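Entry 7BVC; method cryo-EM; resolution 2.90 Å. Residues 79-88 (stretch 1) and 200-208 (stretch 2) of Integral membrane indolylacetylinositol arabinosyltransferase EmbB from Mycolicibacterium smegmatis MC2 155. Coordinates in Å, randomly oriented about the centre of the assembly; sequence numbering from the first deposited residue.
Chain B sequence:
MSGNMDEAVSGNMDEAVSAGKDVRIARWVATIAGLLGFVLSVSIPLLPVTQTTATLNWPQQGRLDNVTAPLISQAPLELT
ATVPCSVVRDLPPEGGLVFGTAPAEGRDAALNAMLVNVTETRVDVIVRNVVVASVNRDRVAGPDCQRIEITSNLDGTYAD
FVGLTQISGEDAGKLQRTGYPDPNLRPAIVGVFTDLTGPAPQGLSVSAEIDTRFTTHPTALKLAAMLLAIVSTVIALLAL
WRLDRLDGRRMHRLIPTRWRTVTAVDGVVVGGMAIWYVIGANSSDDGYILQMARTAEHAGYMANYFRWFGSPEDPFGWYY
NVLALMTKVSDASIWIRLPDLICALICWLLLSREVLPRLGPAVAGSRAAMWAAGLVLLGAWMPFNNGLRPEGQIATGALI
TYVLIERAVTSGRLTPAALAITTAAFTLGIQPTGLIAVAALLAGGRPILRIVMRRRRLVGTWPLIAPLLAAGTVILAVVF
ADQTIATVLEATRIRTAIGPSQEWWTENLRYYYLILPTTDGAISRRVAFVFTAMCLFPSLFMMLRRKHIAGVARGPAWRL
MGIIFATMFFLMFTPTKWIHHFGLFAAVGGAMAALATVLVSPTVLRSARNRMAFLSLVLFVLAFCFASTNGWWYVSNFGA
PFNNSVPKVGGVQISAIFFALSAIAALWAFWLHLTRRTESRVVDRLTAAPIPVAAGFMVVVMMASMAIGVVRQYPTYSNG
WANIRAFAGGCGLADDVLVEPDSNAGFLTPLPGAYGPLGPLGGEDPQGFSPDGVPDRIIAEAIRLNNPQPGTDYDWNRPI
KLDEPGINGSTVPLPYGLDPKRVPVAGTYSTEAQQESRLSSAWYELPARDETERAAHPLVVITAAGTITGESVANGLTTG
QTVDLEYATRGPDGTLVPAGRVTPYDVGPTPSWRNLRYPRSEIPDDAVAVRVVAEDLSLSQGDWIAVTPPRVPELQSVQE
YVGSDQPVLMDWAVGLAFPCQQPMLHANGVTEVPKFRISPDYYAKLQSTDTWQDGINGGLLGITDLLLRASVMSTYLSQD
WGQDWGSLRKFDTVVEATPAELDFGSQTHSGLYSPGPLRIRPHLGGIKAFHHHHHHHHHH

Stretch 1 (79-88) LTATVPCSVV
Stretch 2 (200-208) APQGLSVSA

Two segments of one chain, at least 114 residues apart wherever they touch, pair as antiparallel β-strands, their axes 177° apart in direction and 5.0 Å apart at closest approach. Thr80, Ala81 and Thr82 have extended backbones, with phi/psi of -122/121°, -129/130° and -124/107°; opposite them Ser205, Val206 and Ser207 adopt -160/146°, -138/111° and -124/105°. The register sets Thr80 against Ser207 (CA to CA 5.6 Å), Ala81 against Val206 (CA to CA 4.5 Å) and Thr82 against Ser205 (CA to CA 5.6 Å). This alternation of wide and narrow pairs is the signature of antiparallel pairing, in which the wide pairs carry the hydrogen bonds.

The best ring lies between Thr80 and Ser207. Thr80 N donates to Ser207 O at 3.2 Å and 177°, and Ser207 N returns a bond to Thr80 O at 3.1 Å and 164°. The next ring is looser: Thr82 N reaches Ser205 O at 3.2 Å with an angle of 148°, while the bond from Ser205 N to Thr82 O is weak, at 3.3 Å and 134°. Two CA-H...O contacts supplement these bonds, Ala81 CA to Ser205 O and Leu204 CA to Thr82 O, both at 3.4 Å.

Beyond this ladder, Val83 (-109/120°) and Pro84 (-65/156°) carry stretch 1 into a type I turn from Pro84 to Val87, with Cys85 at -85/8° and Ser86 at -93/0°. Proline suits the first position, since its ring holds phi near -65° and packs against stretch 2, with Pro84 CD 3.7 Å from Leu204 N. Across from it, Gly203 has phi/psi of 97/-28°, where a CB would be jammed against the carbonyl oxygen of Gln202; the backbone by itself calls for glycine. Leu204 follows at -66/130°.

The side chains divide between the two faces of the sheet. Thr80, Thr82, Ser205 and Ser207 share one face, partly exposed, where small hydroxyl side chains tolerate both solvent and close packing. Both threonines are p and both serines t; Thr80 OG1 lies 4.1 Å from Ser207 CB, and Thr82 OG1 lies 2.9 Å from Gly203 O. Ala81 and Val206 occupy the other face and are buried. Alanine's single methyl fits this narrow pair, with Ala81 CB 4.1 Å from CG2 of Val206, whose chi1 is t.

Further along, apolar contacts take over. Leu204 (chi1 t, chi2 p) starts sideways from CA, but its end approaches the other stretch, bringing CD1 to 3.7 Å from CG2 of Val83 (chi1 t). Its CB also packs 4.0 Å from Pro84 CD. At the end of the turn, the CA-to-CB bond of Val87 (chi1 m) points toward the other stretch, and its CG1 lies 3.9 Å from Pro201 CG; a compact branched side chain and a rigid ring make a snug apolar pair. Both prolines have C-gamma endo pucker. Altogether the two stretches bury 497 Å².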

ATOM      1  N   LEU B  79     -37.275   7.543  21.804  1.00 52.06           N
ATOM      2  CA  LEU B  79     -38.184   8.290  20.942  1.00 52.06           C
ATOM      3  C   LEU B  79     -39.585   7.739  21.145  1.00 52.06           C
ATOM      4  O   LEU B  79     -39.849   6.581  20.814  1.00 52.06           O
ATOM      5  CB  LEU B  79     -37.765   8.187  19.473  1.00 52.06           C
ATOM      6  CG  LEU B  79     -38.447   9.101  18.451  1.00 52.06           C
ATOM      7  CD1 LEU B  79     -37.502   9.378  17.302  1.00 52.06           C
ATOM      8  CD2 LEU B  79     -39.738   8.502  17.923  1.00 52.06           C
ATOM      9  N   THR B  80     -40.480   8.566  21.679  1.00 53.38           N
ATOM     10  CA  THR B  80     -41.862   8.169  21.921  1.00 53.38           C
ATOM     11  C   THR B  80     -42.776   9.115  21.162  1.00 53.38           C
ATOM     12  O   THR B  80     -42.747  10.328  21.393  1.00 53.38           O
ATOM     13  CB  THR B  80     -42.200   8.191  23.415  1.00 53.38           C
ATOM     14  OG1 THR B  80     -42.458   9.539  23.825  1.00 53.38           O
ATOM     15  CG2 THR B  80     -41.050   7.630  24.234  1.00 53.38           C
ATOM     16  N   ALA B  81     -43.589   8.564  20.265  1.00 58.27           N
ATOM     17  CA  ALA B  81     -44.522   9.346  19.470  1.00 58.27           C
ATOM     18  C   ALA B  81     -45.907   8.730  19.570  1.00 58.27           C
ATOM     19  O   ALA B  81     -46.064   7.520  19.377  1.00 58.27           O
ATOM     20  CB  ALA B  81     -44.080   9.417  18.007  1.00 58.27           C
ATOM     21  N   THR B  82     -46.907   9.560  19.868  1.00 64.13           N
ATOM     22  CA  THR B  82     -48.299   9.130  19.950  1.00 64.13           C
ATOM     23  C   THR B  82     -49.117   9.988  18.998  1.00 64.13           C
ATOM     24  O   THR B  82     -49.365  11.166  19.273  1.00 64.13           O
ATOM     25  CB  THR B  82     -48.843   9.245  21.375  1.00 64.13           C
ATOM     26  OG1 THR B  82     -49.242  10.598  21.625  1.00 64.13           O
ATOM     27  CG2 THR B  82     -47.787   8.838  22.389  1.00 64.13           C
ATOM     28  N   VAL B  83     -49.539   9.399  17.889  1.00 70.67           N
ATOM     29  CA  VAL B  83     -50.290  10.078  16.837  1.00 70.67           C
ATOM     30  C   VAL B  83     -51.725   9.562  16.877  1.00 70.67           C
ATOM     31  O   VAL B  83     -51.942   8.357  16.719  1.00 70.67           O
ATOM     32  CB  VAL B  83     -49.660   9.835  15.458  1.00 70.67           C
ATOM     33  CG1 VAL B  83     -50.447  10.557  14.382  1.00 70.67           C
ATOM     34  CG2 VAL B  83     -48.203  10.271  15.461  1.00 70.67           C
ATOM     35  N   PRO B  84     -52.723  10.414  17.105  1.00 79.78           N
ATOM     36  CA  PRO B  84     -54.110   9.936  17.088  1.00 79.78           C
ATOM     37  C   PRO B  84     -54.521   9.446  15.706  1.00 79.78           C
ATOM     38  O   PRO B  84     -53.960   9.846  14.684  1.00 79.78           O
ATOM     39  CB  PRO B  84     -54.916  11.171  17.509  1.00 79.78           C
ATOM     40  CG  PRO B  84     -54.006  12.333  17.260  1.00 79.78           C
ATOM     41  CD  PRO B  84     -52.626  11.826  17.502  1.00 79.78           C
ATOM     42  N   CYS B  85     -55.524   8.565  15.683  1.00 91.60           N
ATOM     43  CA  CYS B  85     -56.040   8.033  14.430  1.00 91.60           C
ATOM     44  C   CYS B  85     -57.082   8.947  13.794  1.00 91.60           C
ATOM     45  O   CYS B  85     -57.693   8.563  12.795  1.00 91.60           O
ATOM     46  CB  CYS B  85     -56.614   6.628  14.657  1.00 91.60           C
ATOM     47  SG  CYS B  85     -55.346   5.427  15.153  1.00 91.60           S
ATOM     48  N   SER B  86     -57.273  10.150  14.331  1.00 92.89           N
ATOM     49  CA  SER B  86     -58.173  11.149  13.770  1.00 92.89           C
ATOM     50  C   SER B  86     -57.479  12.116  12.818  1.00 92.89           C
ATOM     51  O   SER B  86     -58.139  13.014  12.285  1.00 92.89           O
ATOM     52  CB  SER B  86     -58.848  11.951  14.889  1.00 92.89           C
ATOM     53  OG  SER B  86     -57.904  12.766  15.570  1.00 92.89           O
ATOM     54  N   VAL B  87     -56.171  11.962  12.594  1.00 90.74           N
ATOM     55  CA  VAL B  87     -55.457  12.803  11.636  1.00 90.74           C
ATOM     56  C   VAL B  87     -55.301  12.125  10.284  1.00 90.74           C
ATOM     57  O   VAL B  87     -54.966  12.805   9.300  1.00 90.74           O
ATOM     58  CB  VAL B  87     -54.072  13.225  12.176  1.00 90.74           C
ATOM     59  CG1 VAL B  87     -54.215  13.909  13.520  1.00 90.74           C
ATOM     60  CG2 VAL B  87     -53.145  12.034  12.267  1.00 90.74           C
ATOM     61  N   VAL B  88     -55.529  10.814  10.199  1.00 93.94           N
ATOM     62  CA  VAL B  88     -55.496  10.128   8.912  1.00 93.94           C
ATOM     63  C   VAL B  88     -56.645  10.596   8.025  1.00 93.94           C
ATOM     64  O   VAL B  88     -56.490  10.722   6.804  1.00 93.94           O
ATOM     65  CB  VAL B  88     -55.522   8.604   9.136  1.00 93.94           C
ATOM     66  CG1 VAL B  88     -55.921   7.872   7.870  1.00 93.94           C
ATOM     67  CG2 VAL B  88     -54.165   8.124   9.630  1.00 93.94           C
ATOM     68  N   ALA B 200     -52.461  22.614  15.701  1.00 83.53           N
ATOM     69  CA  ALA B 200     -52.084  21.248  16.023  1.00 83.53           C
ATOM     70  C   ALA B 200     -53.231  20.533  16.732  1.00 83.53           C
ATOM     71  O   ALA B 200     -53.867  21.107  17.622  1.00 83.53           O
ATOM     72  CB  ALA B 200     -50.836  21.229  16.902  1.00 83.53           C
ATOM     73  N   PRO B 201     -53.522  19.281  16.364  1.00 81.59           N
ATOM     74  CA  PRO B 201     -54.574  18.534  17.064  1.00 81.59           C
ATOM     75  C   PRO B 201     -54.160  18.163  18.477  1.00 81.59           C
ATOM     76  O   PRO B 201     -53.029  18.437  18.891  1.00 81.59           O
ATOM     77  CB  PRO B 201     -54.761  17.290  16.188  1.00 81.59           C
ATOM     78  CG  PRO B 201     -53.443  17.106  15.528  1.00 81.59           C
ATOM     79  CD  PRO B 201     -52.912  18.492  15.282  1.00 81.59           C
ATOM     80  N   GLN B 202     -55.062  17.539  19.225  1.00 82.27           N
ATOM     81  CA  GLN B 202     -54.772  17.132  20.591  1.00 82.27           C
ATOM     82  C   GLN B 202     -54.341  15.673  20.618  1.00 82.27           C
ATOM     83  O   GLN B 202     -54.909  14.829  19.921  1.00 82.27           O
ATOM     84  CB  GLN B 202     -55.993  17.342  21.486  1.00 82.27           C
ATOM     85  CG  GLN B 202     -56.427  18.794  21.603  1.00 82.27           C
ATOM     86  CD  GLN B 202     -55.393  19.660  22.298  1.00 82.27           C
ATOM     87  OE1 GLN B 202     -54.757  19.234  23.260  1.00 82.27           O
ATOM     88  NE2 GLN B 202     -55.223  20.882  21.808  1.00 82.27           N
ATOM     89  N   GLY B 203     -53.325  15.382  21.431  1.00 73.55           N
ATOM     90  CA  GLY B 203     -52.765  14.060  21.551  1.00 73.55           C
ATOM     91  C   GLY B 203     -51.522  13.838  20.713  1.00 73.55           C
ATOM     92  O   GLY B 203     -50.680  13.010  21.079  1.00 73.55           O
ATOM     93  N   LEU B 204     -51.391  14.553  19.599  1.00 66.39           N
ATOM     94  CA  LEU B 204     -50.212  14.423  18.754  1.00 66.39           C
ATOM     95  C   LEU B 204     -48.982  14.939  19.491  1.00 66.39           C
ATOM     96  O   LEU B 204     -48.993  16.042  20.044  1.00 66.39           O
ATOM     97  CB  LEU B 204     -50.411  15.192  17.449  1.00 66.39           C
ATOM     98  CG  LEU B 204     -49.262  15.211  16.441  1.00 66.39           C
ATOM     99  CD1 LEU B 204     -48.733  13.816  16.185  1.00 66.39           C
ATOM    100  CD2 LEU B 204     -49.716  15.853  15.145  1.00 66.39           C
ATOM    101  N   SER B 205     -47.922  14.135  19.505  1.00 59.54           N
ATOM    102  CA  SER B 205     -46.702  14.505  20.204  1.00 59.54           C
ATOM    103  C   SER B 205     -45.547  13.679  19.663  1.00 59.54           C
ATOM    104  O   SER B 205     -45.721  12.519  19.282  1.00 59.54           O
ATOM    105  CB  SER B 205     -46.837  14.297  21.716  1.00 59.54           C
ATOM    106  OG  SER B 205     -45.623  14.603  22.377  1.00 59.54           O
ATOM    107  N   VAL B 206     -44.368  14.296  19.636  1.00 54.91           N
ATOM    108  CA  VAL B 206     -43.126  13.632  19.260  1.00 54.91           C
ATOM    109  C   VAL B 206     -42.062  14.122  20.230  1.00 54.91           C
ATOM    110  O   VAL B 206     -41.670  15.294  20.183  1.00 54.91           O
ATOM    111  CB  VAL B 206     -42.711  13.922  17.810  1.00 54.91           C
ATOM    112  CG1 VAL B 206     -41.337  13.344  17.534  1.00 54.91           C
ATOM    113  CG2 VAL B 206     -43.729  13.357  16.836  1.00 54.91           C
ATOM    114  N   SER B 207     -41.593  13.239  21.105  1.00 51.15           N
ATOM    115  CA  SER B 207     -40.678  13.599  22.184  1.00 51.15           C
ATOM    116  C   SER B 207     -39.424  12.738  22.083  1.00 51.15           C
ATOM    117  O   SER B 207     -39.450  11.551  22.420  1.00 51.15           O
ATOM    118  CB  SER B 207     -41.351  13.433  23.543  1.00 51.15           C
ATOM    119  OG  SER B 207     -40.395  13.431  24.587  1.00 51.15           O
ATOM    120  N   ALA B 208     -38.331  13.333  21.617  1.00 51.28           N
ATOM    121  CA  ALA B 208     -37.049  12.647  21.565  1.00 51.28           C
ATOM    122  C   ALA B 208     -36.284  12.911  22.860  1.00 51.28           C
ATOM    123  O   ALA B 208     -36.804  13.513  23.801  1.00 51.28           O
ATOM    124  CB  ALA B 208     -36.265  13.083  20.332  1.00 51.28           C
TER